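Local atomic coordinates of protoporphyrinogen oxidase (Exiguobacterium sibiricum, PDB entry 3LOV), a protein that probably oxidises coproporphyrinogen III to coproporphyrin III with molecular oxygen, using bound FAD, in the coproporphyrin-dependent route to heme b. Residues L293-L302 and I421-Y432. Residues are numbered along the deposited sequence; the frame is centred on the assembly and turned at random.
Sequences LLPDAHLPEL and IQRVREEVLAQY
L294 lays its CD2 methyl over one face of the Y432 ring, 3.7 Å from the ring centroid and almost exactly on the ring normal, a CH-pi contact. Its other methyl, CD1, meets both methyls of V428 in the last turn of helix 417-431; Y432 lies just after the helix end. The phenol's far end reaches the type I turn from L294 to A297, where the backbone N of D296 donates a nearly straight hydrogen bond to Y432 OH (3.1 Å, 164°). R262 lies beside this end, in a cation-pi contact with Y432 and a salt bridge with D296. The turn and the extended residues after it link helix 287-293 to helix 300-303 and run along helix 417-431, which leads into strand 435-437 at the edge of the parallel Rossmann-type sheet of the FAD-binding domain. Further along, two charged side chains of the helix grip the backbone of H298. E427 OE2 takes the H298 N-H on its anti lone pair at 2.7 Å; with CG anti to the backbone N (chi1 170°) and a bend at chi2, the carboxylate reaches out to that amide. R423 NH1 meets the H298 carbonyl in its plane, NH1 to O 2.7 Å, while NH2 adds a weak bond to the same oxygen. NH1 also forms a salt bridge with E301 OE1 (3.0 Å), its hydrogen bond weak and poorly aimed. E427 OE1, 3.5 Å from R423 NH2 but well out of the guanidinium plane, adds only charge; both carboxylates probably help balance the guanidinium. Next to R423 along the helix, V424 packs against L299, E301 and L302: its CG2 lies 3.5 Å from E301 CB, and its CG1 touches both leucines. L302 CD2 continues the apolar seam to I421 CD1, 4.1 Å away.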
ATOM      1  N   LEU A 293      14.265 -15.649 -12.230  1.00 27.37           N
ATOM      2  CA  LEU A 293      13.711 -16.182 -13.479  1.00 26.24           C
ATOM      3  C   LEU A 293      14.363 -15.618 -14.740  1.00 25.74           C
ATOM      4  O   LEU A 293      14.268 -16.228 -15.819  1.00 25.54           O
ATOM      5  CB  LEU A 293      12.193 -15.915 -13.553  1.00 25.17           C
ATOM      6  CG  LEU A 293      11.273 -16.684 -12.595  1.00 21.92           C
ATOM      7  CD1 LEU A 293       9.895 -16.051 -12.680  1.00 24.75           C
ATOM      8  CD2 LEU A 293      11.211 -18.193 -12.853  1.00 17.50           C
ATOM      9  N   LEU A 294      15.015 -14.455 -14.637  1.00 24.87           N
ATOM     10  CA  LEU A 294      15.624 -13.813 -15.817  1.00 25.29           C
ATOM     11  C   LEU A 294      17.126 -13.636 -15.645  1.00 25.75           C
ATOM     12  O   LEU A 294      17.615 -12.513 -15.557  1.00 26.39           O
ATOM     13  CB  LEU A 294      14.945 -12.477 -16.135  1.00 23.20           C
ATOM     14  CG  LEU A 294      13.420 -12.487 -16.295  1.00 23.73           C
ATOM     15  CD1 LEU A 294      12.862 -11.035 -16.293  1.00 22.65           C
ATOM     16  CD2 LEU A 294      12.964 -13.287 -17.571  1.00 14.33           C
ATOM     17  N   PRO A 295      17.869 -14.750 -15.651  1.00 28.62           N
ATOM     18  CA  PRO A 295      19.293 -14.718 -15.305  1.00 29.63           C
ATOM     19  C   PRO A 295      20.199 -14.000 -16.294  1.00 30.73           C
ATOM     20  O   PRO A 295      21.273 -13.582 -15.888  1.00 33.57           O
ATOM     21  CB  PRO A 295      19.665 -16.203 -15.218  1.00 28.91           C
ATOM     22  CG  PRO A 295      18.620 -16.897 -16.038  1.00 27.02           C
ATOM     23  CD  PRO A 295      17.382 -16.137 -15.788  1.00 28.55           C
ATOM     24  N   ASP A 296      19.780 -13.842 -17.551  1.00 28.06           N
ATOM     25  CA  ASP A 296      20.543 -13.068 -18.535  1.00 29.12           C
ATOM     26  C   ASP A 296      20.326 -11.584 -18.421  1.00 28.22           C
ATOM     27  O   ASP A 296      20.944 -10.817 -19.130  1.00 28.07           O
ATOM     28  CB  ASP A 296      20.165 -13.489 -19.959  1.00 30.82           C
ATOM     29  CG  ASP A 296      20.383 -14.968 -20.200  1.00 35.49           C
ATOM     30  OD1 ASP A 296      21.159 -15.569 -19.441  1.00 28.34           O
ATOM     31  OD2 ASP A 296      19.744 -15.531 -21.115  1.00 42.54           O
ATOM     32  N   ALA A 297      19.413 -11.170 -17.555  1.00 29.53           N
ATOM     33  CA  ALA A 297      19.186  -9.779 -17.345  1.00 27.90           C
ATOM     34  C   ALA A 297      19.950  -9.335 -16.095  1.00 26.36           C
ATOM     35  O   ALA A 297      19.920  -9.992 -15.068  1.00 26.62           O
ATOM     36  CB  ALA A 297      17.728  -9.505 -17.218  1.00 26.44           C
ATOM     37  N   HIS A 298      20.619  -8.192 -16.196  1.00 28.23           N
ATOM     38  CA  HIS A 298      21.375  -7.608 -15.086  1.00 26.40           C
ATOM     39  C   HIS A 298      20.473  -6.579 -14.403  1.00 24.98           C
ATOM     40  O   HIS A 298      20.253  -5.494 -14.932  1.00 22.59           O
ATOM     41  CB  HIS A 298      22.667  -6.944 -15.621  1.00 29.70           C
ATOM     42  CG  HIS A 298      23.531  -6.324 -14.557  1.00 29.51           C
ATOM     43  ND1 HIS A 298      23.968  -7.020 -13.452  1.00 29.69           N
ATOM     44  CD2 HIS A 298      24.021  -5.064 -14.429  1.00 32.61           C
ATOM     45  CE1 HIS A 298      24.709  -6.226 -12.696  1.00 21.02           C
ATOM     46  NE2 HIS A 298      24.744  -5.032 -13.259  1.00 23.62           N
ATOM     47  N   LEU A 299      19.938  -6.951 -13.237  1.00 25.53           N
ATOM     48  CA  LEU A 299      18.862  -6.215 -12.581  1.00 23.95           C
ATOM     49  C   LEU A 299      19.213  -5.838 -11.118  1.00 24.25           C
ATOM     50  O   LEU A 299      18.494  -6.198 -10.181  1.00 22.17           O
ATOM     51  CB  LEU A 299      17.638  -7.124 -12.603  1.00 25.83           C
ATOM     52  CG  LEU A 299      17.077  -7.491 -13.989  1.00 30.08           C
ATOM     53  CD1 LEU A 299      15.754  -8.314 -13.879  1.00 22.70           C
ATOM     54  CD2 LEU A 299      16.864  -6.267 -14.820  1.00 25.79           C
ATOM     55  N   PRO A 300      20.353  -5.146 -10.903  1.00 25.65           N
ATOM     56  CA  PRO A 300      20.762  -4.855  -9.523  1.00 25.23           C
ATOM     57  C   PRO A 300      19.729  -3.961  -8.832  1.00 24.82           C
ATOM     58  O   PRO A 300      19.555  -4.064  -7.616  1.00 24.35           O
ATOM     59  CB  PRO A 300      22.099  -4.115  -9.698  1.00 25.78           C
ATOM     60  CG  PRO A 300      22.041  -3.536 -11.081  1.00 26.56           C
ATOM     61  CD  PRO A 300      21.282  -4.566 -11.887  1.00 25.92           C
ATOM     62  N   GLU A 301      19.063  -3.093  -9.606  1.00 23.66           N
ATOM     63  CA  GLU A 301      17.988  -2.243  -9.069  1.00 22.92           C
ATOM     64  C   GLU A 301      16.954  -3.092  -8.339  1.00 22.22           C
ATOM     65  O   GLU A 301      16.542  -2.763  -7.228  1.00 23.10           O
ATOM     66  CB  GLU A 301      17.290  -1.440 -10.151  1.00 22.17           C
ATOM     67  CG  GLU A 301      18.182  -0.457 -10.878  1.00 20.04           C
ATOM     68  CD  GLU A 301      18.971  -1.089 -12.037  1.00 26.84           C
ATOM     69  OE1 GLU A 301      18.946  -2.317 -12.238  1.00 25.99           O
ATOM     70  OE2 GLU A 301      19.575  -0.335 -12.798  1.00 29.37           O
ATOM     71  N   LEU A 302      16.579  -4.220  -8.917  1.00 23.54           N
ATOM     72  CA  LEU A 302      15.646  -5.121  -8.244  1.00 21.82           C
ATOM     73  C   LEU A 302      16.279  -5.907  -7.094  1.00 22.78           C
ATOM     74  O   LEU A 302      15.598  -6.200  -6.119  1.00 19.81           O
ATOM     75  CB  LEU A 302      14.988  -6.081  -9.235  1.00 22.14           C
ATOM     76  CG  LEU A 302      14.006  -5.454 -10.216  1.00 22.52           C
ATOM     77  CD1 LEU A 302      13.216  -6.577 -10.920  1.00 18.64           C
ATOM     78  CD2 LEU A 302      13.046  -4.502  -9.541  1.00 23.92           C
ATOM     79  N   ILE A 421      13.385   1.795 -12.337  1.00 25.17           N
ATOM     80  CA  ILE A 421      12.448   0.830 -12.892  1.00 23.96           C
ATOM     81  C   ILE A 421      12.424   0.934 -14.441  1.00 24.70           C
ATOM     82  O   ILE A 421      12.330  -0.089 -15.100  1.00 24.10           O
ATOM     83  CB  ILE A 421      11.084   1.030 -12.309  1.00 23.10           C
ATOM     84  CG1 ILE A 421      11.088   0.625 -10.802  1.00 18.68           C
ATOM     85  CG2 ILE A 421       9.955   0.357 -13.170  1.00 18.68           C
ATOM     86  CD1 ILE A 421      11.678  -0.750 -10.442  1.00 21.44           C
ATOM     87  N   GLN A 422      12.491   2.137 -15.025  1.00 25.41           N
ATOM     88  CA  GLN A 422      12.613   2.305 -16.495  0.50 25.05           C
ATOM     89  C   GLN A 422      13.841   1.538 -17.003  1.00 25.62           C
ATOM     90  O   GLN A 422      13.797   0.817 -18.015  1.00 27.57           O
ATOM     91  CB  GLN A 422      12.695   3.811 -16.883  0.50 24.61           C
ATOM     92  CG  GLN A 422      13.389   4.104 -18.234  0.50 24.61           C
ATOM     93  CD  GLN A 422      13.463   5.601 -18.604  0.50 30.91           C
ATOM     94  OE1 GLN A 422      12.884   6.461 -17.938  0.50 29.02           O
ATOM     95  NE2 GLN A 422      14.175   5.901 -19.684  0.50 23.81           N
ATOM     96  N   ARG A 423      14.961   1.703 -16.306  1.00 23.32           N
ATOM     97  CA  ARG A 423      16.155   0.999 -16.711  1.00 25.90           C
ATOM     98  C   ARG A 423      15.985  -0.528 -16.568  1.00 23.61           C
ATOM     99  O   ARG A 423      16.389  -1.245 -17.453  1.00 19.20           O
ATOM    100  CB  ARG A 423      17.400   1.537 -15.976  1.00 31.16           C
ATOM    101  CG  ARG A 423      18.750   1.015 -16.555  1.00 36.43           C
ATOM    102  CD  ARG A 423      19.151  -0.245 -15.827  1.00 44.91           C
ATOM    103  NE  ARG A 423      20.026  -1.158 -16.554  1.00 48.79           N
ATOM    104  CZ  ARG A 423      20.299  -2.393 -16.147  1.00 48.89           C
ATOM    105  NH1 ARG A 423      19.731  -2.875 -15.036  1.00 39.63           N
ATOM    106  NH2 ARG A 423      21.128  -3.159 -16.854  1.00 58.95           N
ATOM    107  N   VAL A 424      15.379  -1.025 -15.482  1.00 21.27           N
ATOM    108  CA  VAL A 424      15.073  -2.466 -15.338  1.00 21.14           C
ATOM    109  C   VAL A 424      14.261  -2.977 -16.573  1.00 22.79           C
ATOM    110  O   VAL A 424      14.651  -3.953 -17.227  1.00 23.69           O
ATOM    111  CB  VAL A 424      14.370  -2.773 -13.942  1.00 23.44           C
ATOM    112  CG1 VAL A 424      13.641  -4.118 -13.913  1.00 18.19           C
ATOM    113  CG2 VAL A 424      15.367  -2.698 -12.774  1.00 19.30           C
ATOM    114  N   ARG A 425      13.207  -2.253 -16.943  1.00 22.52           N
ATOM    115  CA  ARG A 425      12.337  -2.639 -18.059  1.00 23.00           C
ATOM    116  C   ARG A 425      13.046  -2.678 -19.413  1.00 24.71           C
ATOM    117  O   ARG A 425      12.794  -3.600 -20.207  1.00 23.63           O
ATOM    118  CB  ARG A 425      11.120  -1.726 -18.124  1.00 23.86           C
ATOM    119  CG  ARG A 425      10.136  -1.982 -16.949  1.00 19.13           C
ATOM    120  CD  ARG A 425       8.858  -1.188 -17.151  1.00 26.81           C
ATOM    121  NE  ARG A 425       7.739  -1.716 -16.372  1.00 25.06           N
ATOM    122  CZ  ARG A 425       7.015  -1.012 -15.500  1.00 22.55           C
ATOM    123  NH1 ARG A 425       7.232   0.287 -15.283  1.00 22.23           N
ATOM    124  NH2 ARG A 425       6.014  -1.603 -14.876  1.00 25.84           N
ATOM    125  N   GLU A 426      13.974  -1.736 -19.640  1.00 24.37           N
ATOM    126  CA  GLU A 426      14.787  -1.698 -20.865  1.00 22.98           C
ATOM    127  C   GLU A 426      15.752  -2.861 -20.927  1.00 25.62           C
ATOM    128  O   GLU A 426      15.980  -3.445 -21.990  1.00 24.77           O
ATOM    129  CB  GLU A 426      15.586  -0.388 -20.937  1.00 23.99           C
ATOM    130  CG  GLU A 426      14.710   0.821 -21.179  1.00 28.62           C
ATOM    131  CD  GLU A 426      15.460   2.134 -20.999  1.00 40.40           C
ATOM    132  OE1 GLU A 426      16.708   2.093 -20.832  1.00 47.42           O
ATOM    133  OE2 GLU A 426      14.792   3.200 -21.017  1.00 40.34           O
ATOM    134  N   GLU A 427      16.344  -3.195 -19.786  1.00 23.57           N
ATOM    135  CA  GLU A 427      17.202  -4.335 -19.725  1.00 23.13           C
ATOM    136  C   GLU A 427      16.416  -5.607 -19.997  1.00 23.12           C
ATOM    137  O   GLU A 427      16.879  -6.474 -20.721  1.00 22.57           O
ATOM    138  CB  GLU A 427      17.867  -4.446 -18.363  1.00 23.53           C
ATOM    139  CG  GLU A 427      18.613  -5.762 -18.122  1.00 27.57           C
ATOM    140  CD  GLU A 427      19.986  -5.845 -18.818  1.00 31.30           C
ATOM    141  OE1 GLU A 427      20.266  -5.036 -19.715  1.00 33.76           O
ATOM    142  OE2 GLU A 427      20.791  -6.712 -18.430  1.00 24.47           O
ATOM    143  N   VAL A 428      15.266  -5.775 -19.356  1.00 26.50           N
ATOM    144  CA  VAL A 428      14.447  -6.969 -19.632  1.00 24.97           C
ATOM    145  C   VAL A 428      14.029  -7.016 -21.108  1.00 26.77           C
ATOM    146  O   VAL A 428      14.086  -8.049 -21.748  1.00 26.63           O
ATOM    147  CB  VAL A 428      13.256  -7.074 -18.701  1.00 22.53           C
ATOM    148  CG1 VAL A 428      12.332  -8.227 -19.136  1.00 21.13           C
ATOM    149  CG2 VAL A 428      13.728  -7.270 -17.250  1.00 19.92           C
ATOM    150  N   LEU A 429      13.625  -5.901 -21.675  1.00 29.14           N
ATOM    151  CA  LEU A 429      13.201  -5.954 -23.057  1.00 32.75           C
ATOM    152  C   LEU A 429      14.376  -6.279 -24.012  1.00 31.81           C
ATOM    153  O   LEU A 429      14.196  -7.022 -24.973  1.00 29.34           O
ATOM    154  CB  LEU A 429      12.398  -4.705 -23.448  1.00 33.42           C
ATOM    155  CG  LEU A 429      10.933  -4.822 -22.956  1.00 40.91           C
ATOM    156  CD1 LEU A 429      10.177  -3.428 -22.941  1.00 42.55           C
ATOM    157  CD2 LEU A 429      10.101  -5.934 -23.710  1.00 34.71           C
ATOM    158  N   ALA A 430      15.580  -5.818 -23.679  1.00 29.90           N
ATOM    159  CA  ALA A 430      16.741  -6.064 -24.501  1.00 30.68           C
ATOM    160  C   ALA A 430      17.238  -7.528 -24.356  1.00 30.35           C
ATOM    161  O   ALA A 430      17.642  -8.138 -25.329  1.00 30.36           O
ATOM    162  CB  ALA A 430      17.879  -5.052 -24.164  1.00 31.43           C
ATOM    163  N   GLN A 431      17.180  -8.096 -23.159  1.00 24.78           N
ATOM    164  CA  GLN A 431      17.595  -9.473 -22.958  1.00 25.48           C
ATOM    165  C   GLN A 431      16.492 -10.481 -23.202  1.00 27.26           C
ATOM    166  O   GLN A 431      16.783 -11.620 -23.576  1.00 25.81           O
ATOM    167  CB  GLN A 431      18.156  -9.669 -21.561  1.00 23.27           C
ATOM    168  CG  GLN A 431      19.470  -8.943 -21.389  1.00 30.58           C
ATOM    169  CD  GLN A 431      20.522  -9.428 -22.394  1.00 34.23           C
ATOM    170  OE1 GLN A 431      20.922 -10.586 -22.381  1.00 35.20           O
ATOM    171  NE2 GLN A 431      20.954  -8.546 -23.247  1.00 37.70           N
ATOM    172  N   TYR A 432      15.234 -10.080 -22.959  1.00 25.30           N
ATOM    173  CA  TYR A 432      14.078 -10.952 -23.193  1.00 24.37           C
ATOM    174  C   TYR A 432      12.934 -10.213 -23.893  1.00 23.50           C
ATOM    175  O   TYR A 432      11.919  -9.877 -23.281  1.00 23.77           O
ATOM    176  CB  TYR A 432      13.584 -11.516 -21.878  1.00 23.26           C
ATOM    177  CG  TYR A 432      14.563 -12.392 -21.126  1.00 23.44           C
ATOM    178  CD1 TYR A 432      15.546 -11.822 -20.256  1.00 23.57           C
ATOM    179  CD2 TYR A 432      14.487 -13.770 -21.212  1.00 24.64           C
ATOM    180  CE1 TYR A 432      16.406 -12.618 -19.542  1.00 26.39           C
ATOM    181  CE2 TYR A 432      15.355 -14.586 -20.476  1.00 21.63           C
ATOM    182  CZ  TYR A 432      16.299 -14.008 -19.643  1.00 27.98           C
ATOM    183  OH  TYR A 432      17.147 -14.811 -18.910  1.00 24.54           O
TER